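Local coordinates for protein HMG-CoA Lyase (PDB 1YDO) that belongs to the HMGL-like family and folds as a TIM barrel, a closed parallel sheet ringed by helices, with two copies of the chain in the assembly, at residues Trp33-Ser38 against Gly68-Lys73; Gly13-Leu18 against Tyr44-Ser49; Ser103-His108 against Pro149-Val154; Ile180-Pro185 against Asp210-Ala215; Gly17-Pro22 against Pro57-Ala62. All coordinates share one frame; numbering follows the deposited sequence.

Contact 1 (Trp33-Ser38 against Gly68-Lys73)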
# COMPACT_ATOMS: atom_id res chain seq x y z
N TRP A 33 -4.82 26.01 4.19
CA TRP A 33 -4.87 24.59 3.81
C TRP A 33 -6.09 23.87 4.36
O TRP A 33 -6.67 23.02 3.68
CB TRP A 33 -3.62 23.86 4.27
CG TRP A 33 -3.57 22.44 3.86
CD1 TRP A 33 -3.72 21.95 2.61
CD2 TRP A 33 -3.30 21.32 4.70
NE1 TRP A 33 -3.54 20.58 2.61
CE2 TRP A 33 -3.29 20.18 3.89
CE3 TRP A 33 -3.06 21.18 6.07
CZ2 TRP A 33 -3.05 18.90 4.39
CZ3 TRP A 33 -2.81 19.90 6.58
CH2 TRP A 33 -2.81 18.79 5.74
N ILE A 34 -6.45 24.20 5.59
CA ILE A 34 -7.60 23.59 6.25
C ILE A 34 -8.87 24.08 5.57
O ILE A 34 -9.88 23.38 5.58
CB ILE A 34 -7.63 23.96 7.75
CG1 ILE A 34 -6.39 23.38 8.45
CG2 ILE A 34 -8.90 23.40 8.40
CD1 ILE A 34 -6.36 23.59 9.95
N ASN A 35 -8.80 25.27 4.98
CA ASN A 35 -9.94 25.82 4.28
C ASN A 35 -10.22 24.95 3.07
O ASN A 35 -11.36 24.56 2.83
CB ASN A 35 -9.66 27.26 3.86
CG ASN A 35 -9.83 28.23 5.00
OD1 ASN A 35 -9.46 29.40 4.88
ND2 ASN A 35 -10.40 27.76 6.12
N GLN A 36 -9.17 24.66 2.32
CA GLN A 36 -9.31 23.81 1.15
C GLN A 36 -9.97 22.51 1.60
O GLN A 36 -11.00 22.08 1.06
CB GLN A 36 -7.93 23.51 0.57
CG GLN A 36 -7.11 24.76 0.29
CD GLN A 36 -5.72 24.43 -0.25
OE1 GLN A 36 -5.56 23.50 -1.05
NE2 GLN A 36 -4.73 25.21 0.16
N LEU A 37 -9.39 21.88 2.61
CA LEU A 37 -9.93 20.64 3.13
C LEU A 37 -11.42 20.73 3.44
O LEU A 37 -12.19 19.89 2.99
CB LEU A 37 -9.15 20.23 4.37
CG LEU A 37 -7.99 19.26 4.16
CD1 LEU A 37 -7.26 19.51 2.86
CD2 LEU A 37 -7.08 19.40 5.34
N SER A 38 -11.82 21.75 4.20
CA SER A 38 -13.22 21.96 4.56
C SER A 38 -14.14 21.82 3.36
O SER A 38 -15.18 21.18 3.44
CB SER A 38 -13.43 23.34 5.18
OG SER A 38 -12.65 23.51 6.35
N GLY A 68 -9.42 30.72 13.04
CA GLY A 68 -9.14 31.23 11.71
C GLY A 68 -9.83 30.51 10.56
O GLY A 68 -10.20 31.13 9.57
N ILE A 69 -10.00 29.19 10.70
CA ILE A 69 -10.62 28.38 9.66
C ILE A 69 -11.98 28.92 9.21
O ILE A 69 -12.64 29.66 9.94
CB ILE A 69 -10.83 26.93 10.12
CG1 ILE A 69 -11.86 26.89 11.26
CG2 ILE A 69 -9.51 26.33 10.57
CD1 ILE A 69 -12.41 25.51 11.54
N ASP A 70 -12.39 28.54 8.01
CA ASP A 70 -13.67 28.97 7.47
C ASP A 70 -14.84 28.30 8.17
O ASP A 70 -15.87 28.92 8.40
CB ASP A 70 -13.75 28.67 5.97
CG ASP A 70 -13.01 29.67 5.15
OD1 ASP A 70 -12.71 29.36 3.98
OD2 ASP A 70 -12.74 30.78 5.68
N ARG A 71 -14.68 27.03 8.52
CA ARG A 71 -15.73 26.30 9.21
C ARG A 71 -16.99 26.18 8.34
O ARG A 71 -17.87 27.03 8.36
CB ARG A 71 -16.05 27.01 10.53
CG ARG A 71 -16.77 26.12 11.50
CD ARG A 71 -16.43 26.45 12.94
NE ARG A 71 -15.01 26.32 13.25
CZ ARG A 71 -14.54 26.09 14.47
NH1 ARG A 71 -13.24 25.98 14.69
NH2 ARG A 71 -15.38 25.93 15.48
N GLU A 72 -17.04 25.10 7.57
CA GLU A 72 -18.15 24.82 6.67
C GLU A 72 -19.23 24.00 7.35
O GLU A 72 -18.97 23.34 8.37
CB GLU A 72 -17.65 24.04 5.45
CG GLU A 72 -16.48 24.70 4.75
CD GLU A 72 -16.90 25.76 3.75
OE1 GLU A 72 -16.09 26.68 3.45
OE2 GLU A 72 -18.05 25.66 3.24
N LYS A 73 -20.43 24.03 6.78
CA LYS A 73 -21.56 23.29 7.32
C LYS A 73 -21.50 21.81 6.96
O LYS A 73 -21.07 21.43 5.87
CB LYS A 73 -22.87 23.91 6.82
CG LYS A 73 -22.73 24.74 5.56
CD LYS A 73 -22.22 23.91 4.39
CE LYS A 73 -21.59 24.78 3.32
NZ LYS A 73 -20.44 25.53 3.88
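Methyl contact joins Ile34, on helix 27-38, to Ile69, just past helix 62-68: Ile34 CG2 lies 3.7 Å from Ile69 CG2. The Ile34 methyl reaches across because CG2 stands anti to its own backbone N, while CG1 is swung beside that N (chi1 -63°). Both residues also touch Ile47 of strand 44-49, so the pair is part of a larger apolar cluster. Ser38 adds a further carbon contact, its CB 3.4 Å from Glu72 CG. In the TIM barrel this is the outer, helical layer: helix 27-38 packs against the connection that leads from helix 62-68 into strand 76-80, and both lean on strand 44-49. A second kind of contact is flat stacking. The Asn35 amide and the Asp70 carboxylate have planes only 7° apart, with Asn35 CG 3.3 Å from Asp70 OD1, although the two side chains as a whole run at about a right angle. Polar links frame the rest. Ser38 OG bonds Ile34 O at 2.9 Å, and Ser38 N, in the regular helical bond, shares the same oxygen. Ser38 OG is further bonded to Tyr77 OH, which also holds Glu72 N. Arg39 makes salt bridges with both Asp70 OD1 and Glu72 OE1, probably easing the repulsion between two neighbouring acids.

Contact 2 (Gly13-Leu18 against Tyr44-Ser49)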
# COMPACT_ATOMS: atom_id res chain seq x y z
N GLY A 13 -4.79 15.12 9.17
CA GLY A 13 -3.54 15.68 8.70
C GLY A 13 -3.11 16.96 9.39
O GLY A 13 -1.96 17.07 9.87
N PRO A 14 -4.00 17.95 9.46
CA PRO A 14 -3.64 19.21 10.12
C PRO A 14 -3.20 19.01 11.56
O PRO A 14 -2.64 19.91 12.17
CB PRO A 14 -4.90 20.04 9.99
CG PRO A 14 -5.98 19.03 9.94
CD PRO A 14 -5.41 17.96 9.05
N ARG A 15 -3.44 17.83 12.11
CA ARG A 15 -3.03 17.62 13.48
C ARG A 15 -1.94 16.57 13.57
O ARG A 15 -0.76 16.91 13.69
CB ARG A 15 -4.24 17.22 14.32
CG ARG A 15 -3.95 17.22 15.80
CD ARG A 15 -4.28 15.86 16.36
NE ARG A 15 -3.12 14.97 16.44
CZ ARG A 15 -3.20 13.65 16.50
NH1 ARG A 15 -4.38 13.04 16.47
NH2 ARG A 15 -2.09 12.93 16.60
N ASP A 16 -2.33 15.29 13.51
CA ASP A 16 -1.37 14.17 13.60
C ASP A 16 -0.30 14.28 12.51
O ASP A 16 0.82 13.81 12.68
CB ASP A 16 -2.09 12.82 13.46
CG ASP A 16 -1.27 11.66 14.01
OD1 ASP A 16 -1.75 10.50 13.94
OD2 ASP A 16 -0.16 11.90 14.52
N GLY A 17 -0.66 14.92 11.40
CA GLY A 17 0.30 15.08 10.33
C GLY A 17 1.26 16.22 10.56
O GLY A 17 2.47 16.04 10.48
N LEU A 18 0.74 17.39 10.87
CA LEU A 18 1.64 18.52 11.08
C LEU A 18 2.53 18.42 12.31
O LEU A 18 3.68 18.87 12.28
CB LEU A 18 0.83 19.82 11.09
CG LEU A 18 0.76 20.57 9.75
CD1 LEU A 18 0.94 19.65 8.56
CD2 LEU A 18 -0.57 21.28 9.67
N TYR A 44 -15.23 15.59 8.44
CA TYR A 44 -14.59 15.56 9.74
C TYR A 44 -13.13 15.94 9.59
O TYR A 44 -12.44 15.39 8.75
CB TYR A 44 -14.73 14.17 10.34
CG TYR A 44 -14.19 14.04 11.73
CD1 TYR A 44 -12.82 13.92 11.95
CD2 TYR A 44 -15.05 13.96 12.82
CE1 TYR A 44 -12.32 13.72 13.24
CE2 TYR A 44 -14.56 13.76 14.10
CZ TYR A 44 -13.19 13.64 14.31
OH TYR A 44 -12.70 13.38 15.57
N ILE A 45 -12.66 16.87 10.42
CA ILE A 45 -11.28 17.32 10.34
C ILE A 45 -10.70 17.73 11.68
O ILE A 45 -11.20 18.66 12.29
CB ILE A 45 -11.17 18.55 9.45
CG1 ILE A 45 -11.80 18.29 8.09
CG2 ILE A 45 -9.73 18.94 9.33
CD1 ILE A 45 -11.66 19.48 7.16
N GLU A 46 -9.65 17.06 12.15
CA GLU A 46 -9.04 17.48 13.40
C GLU A 46 -8.16 18.68 13.08
O GLU A 46 -6.99 18.52 12.73
CB GLU A 46 -8.17 16.40 13.99
CG GLU A 46 -8.93 15.24 14.51
CD GLU A 46 -8.09 14.39 15.45
OE1 GLU A 46 -8.56 13.30 15.86
OE2 GLU A 46 -6.96 14.82 15.80
N ILE A 47 -8.70 19.89 13.21
CA ILE A 47 -7.94 21.09 12.89
C ILE A 47 -6.64 21.26 13.67
O ILE A 47 -5.67 21.80 13.14
CB ILE A 47 -8.79 22.33 13.10
CG1 ILE A 47 -9.24 22.40 14.56
CG2 ILE A 47 -9.99 22.31 12.18
CD1 ILE A 47 -9.97 23.68 14.90
N THR A 48 -6.61 20.81 14.92
CA THR A 48 -5.40 20.97 15.72
C THR A 48 -5.45 20.22 17.04
O THR A 48 -6.41 19.51 17.33
CB THR A 48 -5.16 22.44 16.07
OG1 THR A 48 -3.97 22.56 16.86
CG2 THR A 48 -6.34 22.97 16.87
N SER A 49 -4.39 20.39 17.84
CA SER A 49 -4.28 19.75 19.15
C SER A 49 -4.08 20.80 20.23
O SER A 49 -3.32 21.75 20.05
CB SER A 49 -3.10 18.78 19.18
OG SER A 49 -2.73 18.46 20.51
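Arg15 NH1 donates to Glu46 OE2 at 3.2 Å, with an N-H...O angle of 167°, in the salt bridge that spans the contact. The acceptor lies at the edge of the guanidinium, close to its plane, and is met on its syn side, though 26° out of the carboxylate plane. The two side chains run side by side in the same direction. Glu46 is extended beyond CG, whereas Arg15 bends at chi2 and chi3 after starting with CG anti to the backbone N (chi1 -169°). Asp16 completes the network: its OD2 takes Arg15 NH2 at 3.0 Å, while its CB sits over one guanidinium face, toward the rim. Two acids thus share one cation, which probably limits its rotation. Glu46 OE1 has a further long, weak ion pair with Arg139.

Carbon contacts accompany the charged ones. Arg15 CG rests 3.8 Å from Ser49 CB, and Pro14 CG is 3.8 Å from Ile45 CG2, the ring crossing that side chain at about a right angle. The short helix 13-17 contains a wider pi-type turn, Leu18 N to Gly13 O at 2.9 Å. Its axis passes 6.1 Å from that of strand 44-49. That strand pairs through Tyr44 and Glu46 with Glu11, which closes the TIM barrel, and through Ile45 and Thr48 with strand 76-80, while helix 27-38 covers Pro14 and Ile45.

Contact 3 (Ser103-His108 against Pro149-Val154)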
# COMPACT_ATOMS: atom_id res chain seq x y z
N SER A 103 -2.73 5.32 25.71
CA SER A 103 -2.16 4.13 25.12
C SER A 103 -2.64 2.85 25.81
O SER A 103 -2.91 2.84 27.01
CB SER A 103 -0.64 4.22 25.18
OG SER A 103 -0.04 3.04 24.64
N ALA A 104 -2.76 1.79 25.02
CA ALA A 104 -3.18 0.49 25.53
C ALA A 104 -2.00 -0.09 26.32
O ALA A 104 -2.18 -0.75 27.35
CB ALA A 104 -3.55 -0.42 24.38
N SER A 105 -0.80 0.15 25.80
CA SER A 105 0.44 -0.31 26.42
C SER A 105 0.79 0.60 27.59
O SER A 105 0.79 1.83 27.47
CB SER A 105 1.58 -0.29 25.40
OG SER A 105 2.80 0.06 26.02
N GLU A 106 1.10 -0.01 28.73
CA GLU A 106 1.46 0.76 29.92
C GLU A 106 2.73 1.56 29.65
O GLU A 106 2.79 2.76 29.88
CB GLU A 106 1.68 -0.18 31.11
CG GLU A 106 1.67 0.53 32.47
CD GLU A 106 0.28 0.75 33.00
OE1 GLU A 106 0.10 1.66 33.86
OE2 GLU A 106 -0.65 0.02 32.58
N THR A 107 3.76 0.86 29.16
CA THR A 107 5.05 1.48 28.88
C THR A 107 4.93 2.66 27.93
O THR A 107 5.49 3.73 28.17
CB THR A 107 6.03 0.46 28.28
OG1 THR A 107 6.04 -0.71 29.10
CG2 THR A 107 7.44 1.04 28.22
N HIS A 108 4.19 2.47 26.83
CA HIS A 108 4.00 3.53 25.85
C HIS A 108 3.26 4.71 26.47
O HIS A 108 3.62 5.86 26.25
CB HIS A 108 3.20 3.02 24.65
CG HIS A 108 3.02 4.05 23.57
ND1 HIS A 108 4.08 4.58 22.86
CD2 HIS A 108 1.92 4.66 23.09
CE1 HIS A 108 3.63 5.45 21.99
NE2 HIS A 108 2.32 5.52 22.10
N PRO A 149 5.94 -0.21 20.58
CA PRO A 149 7.34 -0.07 20.19
C PRO A 149 8.27 -0.50 21.34
O PRO A 149 9.46 -0.79 21.14
CB PRO A 149 7.46 1.42 19.86
CG PRO A 149 6.47 2.04 20.79
CD PRO A 149 5.29 1.11 20.67
N TYR A 150 7.71 -0.54 22.55
CA TYR A 150 8.46 -0.91 23.74
C TYR A 150 8.10 -2.31 24.23
O TYR A 150 8.96 -3.17 24.37
CB TYR A 150 8.18 0.11 24.85
CG TYR A 150 8.45 1.55 24.45
CD1 TYR A 150 7.51 2.54 24.70
CD2 TYR A 150 9.67 1.92 23.88
CE1 TYR A 150 7.77 3.86 24.41
CE2 TYR A 150 9.94 3.25 23.57
CZ TYR A 150 8.98 4.21 23.85
OH TYR A 150 9.24 5.54 23.60
N GLU A 151 6.81 -2.53 24.50
CA GLU A 151 6.37 -3.83 24.98
C GLU A 151 6.22 -4.82 23.84
O GLU A 151 5.94 -6.00 24.05
CB GLU A 151 5.04 -3.70 25.71
CG GLU A 151 5.09 -2.78 26.89
CD GLU A 151 3.83 -2.85 27.73
OE1 GLU A 151 3.71 -2.04 28.67
OE2 GLU A 151 2.98 -3.71 27.45
N LYS A 152 6.42 -4.33 22.62
CA LYS A 152 6.30 -5.16 21.42
C LYS A 152 4.91 -5.77 21.28
O LYS A 152 4.06 -5.25 20.57
CB LYS A 152 7.35 -6.27 21.43
CG LYS A 152 8.00 -6.50 20.08
CD LYS A 152 8.73 -5.25 19.59
CE LYS A 152 9.82 -4.81 20.58
NZ LYS A 152 10.47 -3.51 20.19
N ASP A 153 4.67 -6.89 21.96
CA ASP A 153 3.37 -7.54 21.87
C ASP A 153 2.36 -6.91 22.85
O ASP A 153 2.73 -6.48 23.94
CB ASP A 153 3.52 -9.03 22.17
CG ASP A 153 2.46 -9.86 21.49
OD1 ASP A 153 2.72 -10.31 20.35
OD2 ASP A 153 1.37 -10.05 22.09
N VAL A 154 1.10 -6.85 22.45
CA VAL A 154 0.05 -6.31 23.31
C VAL A 154 -1.14 -7.26 23.33
O VAL A 154 -1.75 -7.52 22.30
CB VAL A 154 -0.45 -4.94 22.82
CG1 VAL A 154 -1.50 -4.41 23.77
CG2 VAL A 154 0.71 -3.98 22.71
O HOH W 1 0.78 -2.93 28.65
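Thr107 and Tyr150 bring the two backbones to within 6.6 Å, CA to CA, where the start of helix 106-110 faces the irregular chain between strand 137-143 and helix 156-169. Ser105 is the N-cap of the short helix: its OG accepts from His108 N at 2.9 Å, with an N-H...O angle of 167°.

Among the side chains, Glu151 does most. It is extended beyond CG, and its OE1 is gripped twice by one residue: Thr107 N donates at 2.9 Å and nearly straight (171°), and Thr107 OG1 donates at 2.7 Å, taking the anti lone pair. The double grip is possible because Thr107 OG1 lies beside its own backbone N (chi1 -50°), which directs hydroxyl and amide to the same oxygen. The other carboxylate oxygen, Glu151 OE2, accepts a hydrogen bond from a water at 2.6 Å, and this water in turn accepts from Glu106 N at 2.9 Å. Thr107 CG2 packs 3.6 Å from Tyr150 CB. The Tyr150 ring has Pro149 CG over the centre of one face, while His108 CA stands at its edge, 3.8 Å from Tyr150 CD1. In the TIM-barrel fold the first segment runs from the end of strand 97-103 into helix 106-110, and the second lies in the loop after strand 137-143.

Chemically, a carboxylate from a neighbouring loop satisfies amides of the first helical turn, one directly and one through water, beside the cap from Ser105. Its negative charge may be modestly stabilised by the partial positive charge of the N-terminal amides; Glu106, whose OE2 bonds Thr117, is a nearby like charge that would partly oppose this.

Contact 4 (Ile180-Pro185 against Asp210-Ala215)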
# COMPACT_ATOMS: atom_id res chain seq x y z
N ILE A 180 3.07 1.80 15.81
CA ILE A 180 4.32 1.40 15.18
C ILE A 180 4.10 1.11 13.70
O ILE A 180 5.02 1.26 12.90
CB ILE A 180 4.94 0.15 15.89
CG1 ILE A 180 4.23 -1.14 15.45
CG2 ILE A 180 4.82 0.30 17.40
CD1 ILE A 180 2.74 -1.18 15.81
N GLY A 181 2.88 0.72 13.35
CA GLY A 181 2.56 0.41 11.96
C GLY A 181 2.90 -1.02 11.58
O GLY A 181 3.22 -1.30 10.43
N ALA A 182 2.84 -1.92 12.55
CA ALA A 182 3.17 -3.32 12.29
C ALA A 182 1.96 -4.24 12.44
O ALA A 182 2.00 -5.21 13.20
CB ALA A 182 4.29 -3.77 13.22
N ALA A 183 0.89 -3.94 11.70
CA ALA A 183 -0.33 -4.73 11.73
C ALA A 183 -0.50 -5.37 10.36
O ALA A 183 -0.16 -4.76 9.35
CB ALA A 183 -1.53 -3.85 12.05
N ASN A 184 -1.02 -6.59 10.34
CA ASN A 184 -1.25 -7.29 9.08
C ASN A 184 -2.72 -7.70 9.03
O ASN A 184 -3.37 -7.81 10.07
CB ASN A 184 -0.39 -8.55 9.00
CG ASN A 184 -0.55 -9.42 10.20
OD1 ASN A 184 0.19 -9.27 11.17
ND2 ASN A 184 -1.53 -10.31 10.17
N PRO A 185 -3.24 -7.93 7.82
CA PRO A 185 -4.64 -8.32 7.61
C PRO A 185 -5.06 -9.47 8.47
O PRO A 185 -6.24 -9.64 8.78
CB PRO A 185 -4.68 -8.67 6.12
CG PRO A 185 -3.63 -7.75 5.55
CD PRO A 185 -2.51 -7.88 6.54
N ASP A 210 0.82 3.27 7.44
CA ASP A 210 1.47 2.36 6.52
C ASP A 210 2.97 2.53 6.48
O ASP A 210 3.57 2.67 5.41
CB ASP A 210 0.88 2.42 5.10
CG ASP A 210 1.15 3.72 4.41
OD1 ASP A 210 0.95 4.77 5.06
OD2 ASP A 210 1.54 3.70 3.22
N THR A 211 3.58 2.52 7.66
CA THR A 211 5.02 2.61 7.77
C THR A 211 5.58 1.38 7.05
O THR A 211 6.68 1.41 6.53
CB THR A 211 5.44 2.57 9.23
OG1 THR A 211 4.91 3.71 9.92
CG2 THR A 211 6.95 2.58 9.34
N ARG A 212 4.80 0.30 7.02
CA ARG A 212 5.21 -0.91 6.33
C ARG A 212 4.41 -1.09 5.05
O ARG A 212 4.44 -2.14 4.41
CB ARG A 212 5.03 -2.12 7.24
CG ARG A 212 6.31 -2.58 7.92
CD ARG A 212 6.96 -1.49 8.76
NE ARG A 212 8.25 -1.94 9.29
CZ ARG A 212 8.39 -2.73 10.36
NH1 ARG A 212 7.33 -3.15 11.02
NH2 ARG A 212 9.61 -3.10 10.75
N GLY A 213 3.69 -0.04 4.67
CA GLY A 213 2.87 -0.06 3.48
C GLY A 213 1.79 -1.13 3.50
O GLY A 213 1.49 -1.70 2.45
N THR A 214 1.20 -1.39 4.66
CA THR A 214 0.16 -2.41 4.72
C THR A 214 -1.17 -1.83 5.12
O THR A 214 -2.14 -2.55 5.30
CB THR A 214 0.54 -3.56 5.70
OG1 THR A 214 0.94 -3.01 6.95
CG2 THR A 214 1.70 -4.39 5.15
N ALA A 215 -1.21 -0.51 5.23
CA ALA A 215 -2.41 0.21 5.62
C ALA A 215 -3.65 -0.16 4.83
O ALA A 215 -4.62 -0.68 5.38
CB ALA A 215 -2.20 1.70 5.52
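Arg212 runs along the carbonyl side of Gly181, linking two loops that follow successive strands, 174-177 and 204-207, of the TIM barrel and lead into helices 185-196 and 215-225. Its CB lies 3.8 Å from Gly181 O. CG stays near the same oxygen, and so does CD, at 4.1 Å, because the chain bends at chi2 (58°) instead of extending past it. At the tip, NH1 comes 3.8 Å from Ala182 CB, which stands at the edge of the guanidinium and near its plane. The aliphatic part of Arg212 therefore lines one carbonyl and its head lies against a methyl. Asn292 of the second subunit packs on Arg212 as well, which puts this end of the contact at the dimer interface.

The main chains come close at Gly181, which has no side chain and a positive phi (85°), its CA 5.3 Å from Thr211 CA. Thr211 is tied elsewhere, its OG1 bonding Ser247 O. On the partner loop, Gly213 N bonds Asp210 O at 2.8 Å, folding the chain into a turn just ahead of helix 215-225.

Thr214 occupies the N-cap position of that helix but spends its hydroxyl across the contact. Ala183 O accepts from Asn218 ND2 too, and Thr214 OG1 donates to it at 3.2 Å, almost in line with the carbonyl bond (C=O...OG1 174°).

Contact 5 (Gly17-Pro22 against Pro57-Ala62)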
# COMPACT_ATOMS: atom_id res chain seq x y z
N GLY A 17 -0.66 14.92 11.40
CA GLY A 17 0.30 15.08 10.33
C GLY A 17 1.26 16.22 10.56
O GLY A 17 2.47 16.04 10.48
N LEU A 18 0.74 17.39 10.87
CA LEU A 18 1.64 18.52 11.08
C LEU A 18 2.53 18.42 12.31
O LEU A 18 3.68 18.87 12.28
CB LEU A 18 0.83 19.82 11.09
CG LEU A 18 0.76 20.57 9.75
CD1 LEU A 18 0.94 19.65 8.56
CD2 LEU A 18 -0.57 21.28 9.67
N GLN A 19 2.02 17.81 13.38
CA GLN A 19 2.82 17.68 14.60
C GLN A 19 3.88 16.61 14.46
O GLN A 19 4.71 16.43 15.35
CB GLN A 19 1.96 17.37 15.83
CG GLN A 19 1.43 15.95 15.91
CD GLN A 19 0.88 15.63 17.29
OE1 GLN A 19 1.63 15.38 18.22
NE2 GLN A 19 -0.45 15.63 17.43
N ASN A 20 3.86 15.90 13.34
CA ASN A 20 4.84 14.85 13.09
C ASN A 20 5.82 15.24 11.98
O ASN A 20 6.62 14.43 11.51
CB ASN A 20 4.12 13.53 12.76
CG ASN A 20 3.76 12.71 14.01
OD1 ASN A 20 3.09 13.19 14.92
ND2 ASN A 20 4.22 11.45 14.04
N GLU A 21 5.76 16.50 11.56
CA GLU A 21 6.66 17.00 10.54
C GLU A 21 7.66 17.98 11.15
O GLU A 21 7.27 18.93 11.83
CB GLU A 21 5.86 17.67 9.44
CG GLU A 21 5.13 16.67 8.55
CD GLU A 21 6.08 15.75 7.79
OE1 GLU A 21 7.24 16.16 7.58
OE2 GLU A 21 5.66 14.64 7.39
N PRO A 22 8.96 17.74 10.93
CA PRO A 22 10.02 18.59 11.45
C PRO A 22 10.10 19.92 10.72
O PRO A 22 11.19 20.42 10.41
CB PRO A 22 11.26 17.73 11.28
CG PRO A 22 10.95 16.95 10.05
CD PRO A 22 9.52 16.55 10.27
N PRO A 57 5.38 22.09 19.68
CA PRO A 57 5.74 23.39 19.12
C PRO A 57 5.26 23.62 17.69
O PRO A 57 5.06 24.77 17.28
CB PRO A 57 7.26 23.42 19.25
CG PRO A 57 7.62 21.97 19.11
CD PRO A 57 6.59 21.31 19.98
N ALA A 58 5.07 22.54 16.94
CA ALA A 58 4.61 22.65 15.56
C ALA A 58 3.15 23.08 15.49
O ALA A 58 2.66 23.54 14.46
CB ALA A 58 4.79 21.31 14.84
N LEU A 59 2.46 22.94 16.61
CA LEU A 59 1.06 23.32 16.65
C LEU A 59 0.79 24.25 17.82
O LEU A 59 -0.23 24.13 18.50
CB LEU A 59 0.20 22.05 16.75
CG LEU A 59 0.18 21.12 15.53
CD1 LEU A 59 -0.61 19.85 15.87
CD2 LEU A 59 -0.46 21.83 14.34
N ARG A 60 1.70 25.19 18.05
CA ARG A 60 1.52 26.14 19.15
C ARG A 60 0.42 27.14 18.85
O ARG A 60 -0.07 27.83 19.74
CB ARG A 60 2.83 26.87 19.44
CG ARG A 60 3.58 27.36 18.22
CD ARG A 60 4.99 27.78 18.60
NE ARG A 60 5.89 27.98 17.44
CZ ARG A 60 5.88 29.04 16.64
NH1 ARG A 60 5.03 30.04 16.84
NH2 ARG A 60 6.74 29.11 15.62
N ASP A 61 0.01 27.20 17.58
CA ASP A 61 -1.03 28.13 17.15
C ASP A 61 -2.41 27.50 17.14
O ASP A 61 -3.28 27.92 16.38
CB ASP A 61 -0.70 28.69 15.77
CG ASP A 61 -0.42 27.61 14.73
OD1 ASP A 61 0.05 27.97 13.63
OD2 ASP A 61 -0.67 26.42 15.01
N ALA A 62 -2.61 26.50 17.99
CA ALA A 62 -3.90 25.82 18.05
C ALA A 62 -5.08 26.77 18.19
O ALA A 62 -5.98 26.78 17.35
CB ALA A 62 -3.90 24.80 19.19
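No flat side-chain group carries the meeting of Leu18 and Gln19 with Ala58 and Leu59; it is made by aliphatic carbons and one carbonyl, and the Gln19 amide, the flat group of these four side chains, leads away from it. The nearby rings belong to the surroundings: Trp33 of helix 27-38 touches Leu18, and Trp24 makes a cation-pi contact with Arg60.

Both segments are loops that come after barrel strands of the TIM fold, one past helix 13-17 and the other past strand 44-49, just ahead of helix 62-68. Leu59 spreads its two methyls over the two residues opposite. Its CD1 lies 3.6 Å from Gln19 CB, and its CD2 4.0 Å from Leu18 CB. With CG anti to the carbonyl carbon (chi1 -68°), the methyl fork is carried toward Leu18 and Gln19. Gln19 has CG placed between its own backbone N and carbonyl carbon (chi1 74°) and continues extended, which accounts for CB, not the amide, doing the touching.

The backbones come nearest at Gln19 and Ala58, with CA atoms 5.4 Å apart. Residues 18-20 form a 3-10 turn, supported by Asn20 N to Gly17 O at 3.2 Å, while Leu59 to Ala62 make a type I beta turn with a weak closing bond. Lys30, from helix 27-38, bonds Ala58 O and forms a salt bridge with Asp61, at the N-cap position of helix 62-68, and so ties the second loop to helix 27-38. Leu18 O is bonded by Glu21 N at 3.2 Å, and the methyl Ala58 CB rests 3.7 Å from it.

Overall arrangement
From the N terminus, the chain leaves strand 8-11, and two contacts start from almost the same place: contact 2 closes on strand 44-49, while contact 5, sharing Gly17 and Leu18 with it, closes further on at 57-62. Contact 1 begins on helix 27-38 and closes at 68-73, crossing both. These three touch one another and bind the first helices and strand 44-49 on one side of the barrel. Contacts 3 and 4 follow in series: contact 3 joins the start of helix 106-110 to the loop after strand 137-143, and contact 4 the loops after strands 174-177 and 204-207; they meet where Pro149 packs on Ile180. Contact 1 lies on the opposite side of the chain's centre from both.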